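DocCel5: Type I dockerin repeat domain from A. cellulolyticus family 5 endoglucanase WP_010249057 S51I, L52N mutant (Acetivibrio cellulolyticus, PDB 5NRM) anchors its parent family 5 endoglucanase to a scaffoldin by docking onto a type I cohesin, bringing the enzyme into the cellulosome of Acetivibrio cellulolyticus. Local coordinates at the interface of chains B and A. Numbering follows the deposited sequence. Chains: chain A, DocCel5: Type I dockerin repeat domain from A. cellulolyticus family 5 endoglucanase WP_010249057 S51I, L52N mutant; chain B, Endoglucanase.

Contact 1: the interface of chains B and A. Residues chain B 79, 83, 126; chain A 17-18, 20-21, 24.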
# COMPACT_ATOMS: atom_id res chain seq x y z
N LEU B 79 -5.47 4.33 3.44
CA LEU B 79 -6.01 4.56 4.76
C LEU B 79 -7.40 5.13 4.65
O LEU B 79 -7.63 6.03 3.81
CB LEU B 79 -5.09 5.62 5.44
CG LEU B 79 -5.53 6.06 6.87
CD1 LEU B 79 -5.45 4.91 7.89
CD2 LEU B 79 -4.76 7.26 7.35
N MET B 83 -11.23 7.42 9.49
CA MET B 83 -11.01 6.53 10.65
C MET B 83 -12.34 6.19 11.31
O MET B 83 -12.46 6.17 12.55
CB MET B 83 -10.00 7.14 11.64
CG MET B 83 -8.61 7.37 11.05
SD MET B 83 -7.77 5.78 10.89
CE MET B 83 -7.69 5.15 12.50
N LEU B 126 -7.65 -1.21 13.94
CA LEU B 126 -6.23 -1.06 13.74
C LEU B 126 -5.44 -2.24 14.24
O LEU B 126 -4.26 -2.12 14.66
CB LEU B 126 -5.73 0.25 14.31
CG LEU B 126 -6.40 1.48 13.71
CD1 LEU B 126 -5.77 2.76 14.30
CD2 LEU B 126 -6.36 1.47 12.19
N ALA A 17 -2.14 5.37 10.41
CA ALA A 17 -3.46 5.42 10.99
C ALA A 17 -3.54 6.01 12.41
O ALA A 17 -4.43 6.82 12.76
CB ALA A 17 -4.10 4.06 10.96
N LEU A 18 -2.59 5.62 13.24
CA LEU A 18 -2.54 6.15 14.56
C LEU A 18 -2.25 7.65 14.52
O LEU A 18 -2.83 8.41 15.28
CB LEU A 18 -1.47 5.46 15.40
CG LEU A 18 -1.84 3.99 15.76
CD1 LEU A 18 -0.66 3.25 16.27
CD2 LEU A 18 -2.93 3.87 16.81
N ARG A 20 -3.22 9.53 12.16
CA ARG A 20 -4.50 10.15 11.71
C ARG A 20 -5.44 10.28 12.89
O ARG A 20 -6.04 11.35 13.11
CB ARG A 20 -5.16 9.29 10.62
CG ARG A 20 -6.41 9.90 10.00
CD ARG A 20 -6.09 11.13 9.13
NE ARG A 20 -7.33 11.67 8.56
CZ ARG A 20 -7.44 12.88 8.01
NH1 ARG A 20 -6.36 13.60 7.81
NH2 ARG A 20 -8.61 13.31 7.58
N ASN A 21 -5.53 9.24 13.71
CA ASN A 21 -6.39 9.34 14.87
C ASN A 21 -5.95 10.41 15.83
O ASN A 21 -6.81 11.07 16.43
CB ASN A 21 -6.49 8.04 15.62
CG ASN A 21 -7.54 7.15 15.07
OD1 ASN A 21 -7.46 5.92 15.22
ND2 ASN A 21 -8.54 7.73 14.45
N LEU A 24 -7.00 13.77 14.33
CA LEU A 24 -8.42 13.89 14.37
C LEU A 24 -8.91 14.17 15.79
O LEU A 24 -10.09 14.40 16.01
CB LEU A 24 -9.10 12.66 13.79
CG LEU A 24 -8.91 12.35 12.29
CD1 LEU A 24 -9.70 11.06 12.03
CD2 LEU A 24 -9.28 13.45 11.34
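B:Met83 of the cohesin packs on helix 13-23 of the dockerin and passes along the outer rim of the A:Asn21 amide, its bent chain lying to one side of the amide plane. The side chain is bent at two successive bonds (chi2 -74°, chi3 -61°), which brings CB and CE to that same side. CB lies 3.2 Å from ND2 of A:Asn21, while the methyl CE stands off the rim between ND2 and OD1, nearer the oxygen, and 3.3 Å from the amide carbon CG. The very short approach of this methyl to the amide oxygen is doubtful. At the bend, CG of B:Met83 meets the aliphatic part of A:Arg20, 3.5 Å from its CG, and CD1 of A:Leu24 comes up to the same stretch of the methionine.

Two leucines reach the helix from different parts of the cohesin. B:Leu79 sends CD1 to the methyl CB of A:Ala17, a tight pair at 3.5 Å, and turns its other branch, CD2, toward CB of A:Arg20. B:Leu126 forks as well: CD2 touches CB of A:Ala17 at 3.6 Å. Its CD1 slides past A:Leu18 in the opposite direction, with the two side chains meeting through methyl groups. The single methyl of A:Ala17 is therefore shared by both leucines, and its small size probably allows B:Leu79 to come close to the helix backbone. The patch is a largely van der Waals part of the cohesin-dockerin interface. Within the dockerin, CD2 of A:Leu24 rests 3.5 Å above one face of the A:Arg20 guanidinium, toward its rim.

Contact 2: the interface of chains B and A. Residues chain B 62, 79, 81; chain A 16, 20, 52, 56.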
# COMPACT_ATOMS: atom_id res chain seq x y z
N VAL B 62 -8.80 10.53 -1.93
CA VAL B 62 -8.23 10.85 -0.63
C VAL B 62 -7.40 9.72 -0.02
O VAL B 62 -6.34 9.97 0.53
CB VAL B 62 -9.36 11.24 0.30
CG1 VAL B 62 -8.89 11.46 1.74
CG2 VAL B 62 -10.11 12.44 -0.23
N LEU B 79 -5.47 4.33 3.44
CA LEU B 79 -6.01 4.56 4.76
C LEU B 79 -7.40 5.13 4.65
O LEU B 79 -7.63 6.03 3.81
CB LEU B 79 -5.09 5.62 5.44
CG LEU B 79 -5.53 6.06 6.87
CD1 LEU B 79 -5.45 4.91 7.89
CD2 LEU B 79 -4.76 7.26 7.35
N TYR B 81 -9.22 7.75 5.68
CA TYR B 81 -8.87 9.03 6.33
C TYR B 81 -9.97 9.42 7.32
O TYR B 81 -9.65 10.20 8.23
CB TYR B 81 -8.73 10.16 5.31
CG TYR B 81 -7.34 10.31 4.74
CD1 TYR B 81 -6.59 9.20 4.33
CD2 TYR B 81 -6.76 11.53 4.63
CE1 TYR B 81 -5.33 9.35 3.78
CE2 TYR B 81 -5.50 11.69 4.05
CZ TYR B 81 -4.79 10.60 3.65
OH TYR B 81 -3.53 10.66 3.08
N PHE A 16 0.69 5.17 10.41
CA PHE A 16 -0.00 6.26 9.71
C PHE A 16 -1.43 6.46 10.20
O PHE A 16 -1.86 7.58 10.39
CB PHE A 16 0.01 5.85 8.24
CG PHE A 16 -0.43 6.88 7.21
CD1 PHE A 16 0.11 8.12 7.17
CD2 PHE A 16 -1.30 6.51 6.22
CE1 PHE A 16 -0.23 9.00 6.16
CE2 PHE A 16 -1.67 7.40 5.21
CZ PHE A 16 -1.13 8.66 5.20
N ARG A 20 -3.22 9.53 12.16
CA ARG A 20 -4.50 10.15 11.71
C ARG A 20 -5.44 10.28 12.89
O ARG A 20 -6.04 11.35 13.11
CB ARG A 20 -5.16 9.29 10.62
CG ARG A 20 -6.41 9.90 10.00
CD ARG A 20 -6.09 11.13 9.13
NE ARG A 20 -7.33 11.67 8.56
CZ ARG A 20 -7.44 12.88 8.01
NH1 ARG A 20 -6.36 13.60 7.81
NH2 ARG A 20 -8.61 13.31 7.58
N PHE A 52 1.93 14.00 9.29
CA PHE A 52 1.13 12.95 8.60
C PHE A 52 1.43 12.97 7.09
O PHE A 52 1.69 11.91 6.51
CB PHE A 52 -0.35 13.25 8.88
CG PHE A 52 -1.34 12.37 8.18
CD1 PHE A 52 -1.62 11.11 8.64
CD2 PHE A 52 -2.01 12.84 7.06
CE1 PHE A 52 -2.56 10.30 7.97
CE2 PHE A 52 -2.93 12.04 6.40
CZ PHE A 52 -3.24 10.79 6.88
N ARG A 56 3.21 9.92 4.87
CA ARG A 56 2.63 9.41 3.61
C ARG A 56 3.73 9.37 2.53
O ARG A 56 3.88 8.37 1.84
CB ARG A 56 1.41 10.24 3.11
CG ARG A 56 0.84 9.77 1.73
CD ARG A 56 -0.52 10.45 1.40
NE ARG A 56 -1.09 10.16 0.03
CZ ARG A 56 -2.11 9.28 -0.22
NH1 ARG A 56 -2.74 8.58 0.79
NH2 ARG A 56 -2.49 9.08 -1.44
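B:Tyr81 and A:Arg20 make the main polar link of this patch. The arginine NE donates to the backbone oxygen O of B:Tyr81 at 2.8 Å, nearly straight (166° at H), arriving in the carbonyl plane on a lone pair. NH2 adds a weak second bond to that oxygen, which lies near the guanidinium plane. The bend in the arginine chain (chi2 70°) swings the group toward this carbonyl. At the far end of the tyrosine, the phenol OH lies 3.2 Å from NH1 of A:Arg56, a longer hydrogen bond made by a side chain that stays extended from CG to NE.

Aromatic and planar packing holds the tyrosine between these ends. The edge of A:Phe52, through CE2 and CZ, points into one face of the B:Tyr81 ring toward the rim, with the planes 78° apart; O of B:Val62 lies over the opposite face, also toward the rim. CD2 of the tyrosine sits 3.7 Å above the centre of the A:Arg20 guanidinium, on the face away from A:Leu24.

Apolar contact completes the patch. CD2 of B:Leu79 packs on CD2 of A:Phe16 at 3.7 Å and meets the edge of A:Phe52. The rings of A:Phe16 and A:Phe52 lie nearly parallel and offset, a rim carbon of each over the other's face, where dockerin helices 13-23 and 49-59 pair, so the end of strand 73-79 and the loop after it bear on the seam between these helices.

Contact 1 and contact 2 are neighbouring parts of one cohesin-dockerin interface, their C-alpha centres about 7 Å apart. They share B:Leu79, at the end of strand 73-79, and A:Arg20 on helix 13-23. Contact 1 follows that helix toward its C-terminal end, whereas contact 2 extends across to helix 49-59. In these patches helix 13-23 thus takes part in both, helix 49-59 adds to contact 2, and A:Arg20 joins the two by using its aliphatic stem in one and its guanidinium in the other. This combination of apolar fit and directed polar bonds probably fixes how the enzyme-borne module sits on the scaffoldin.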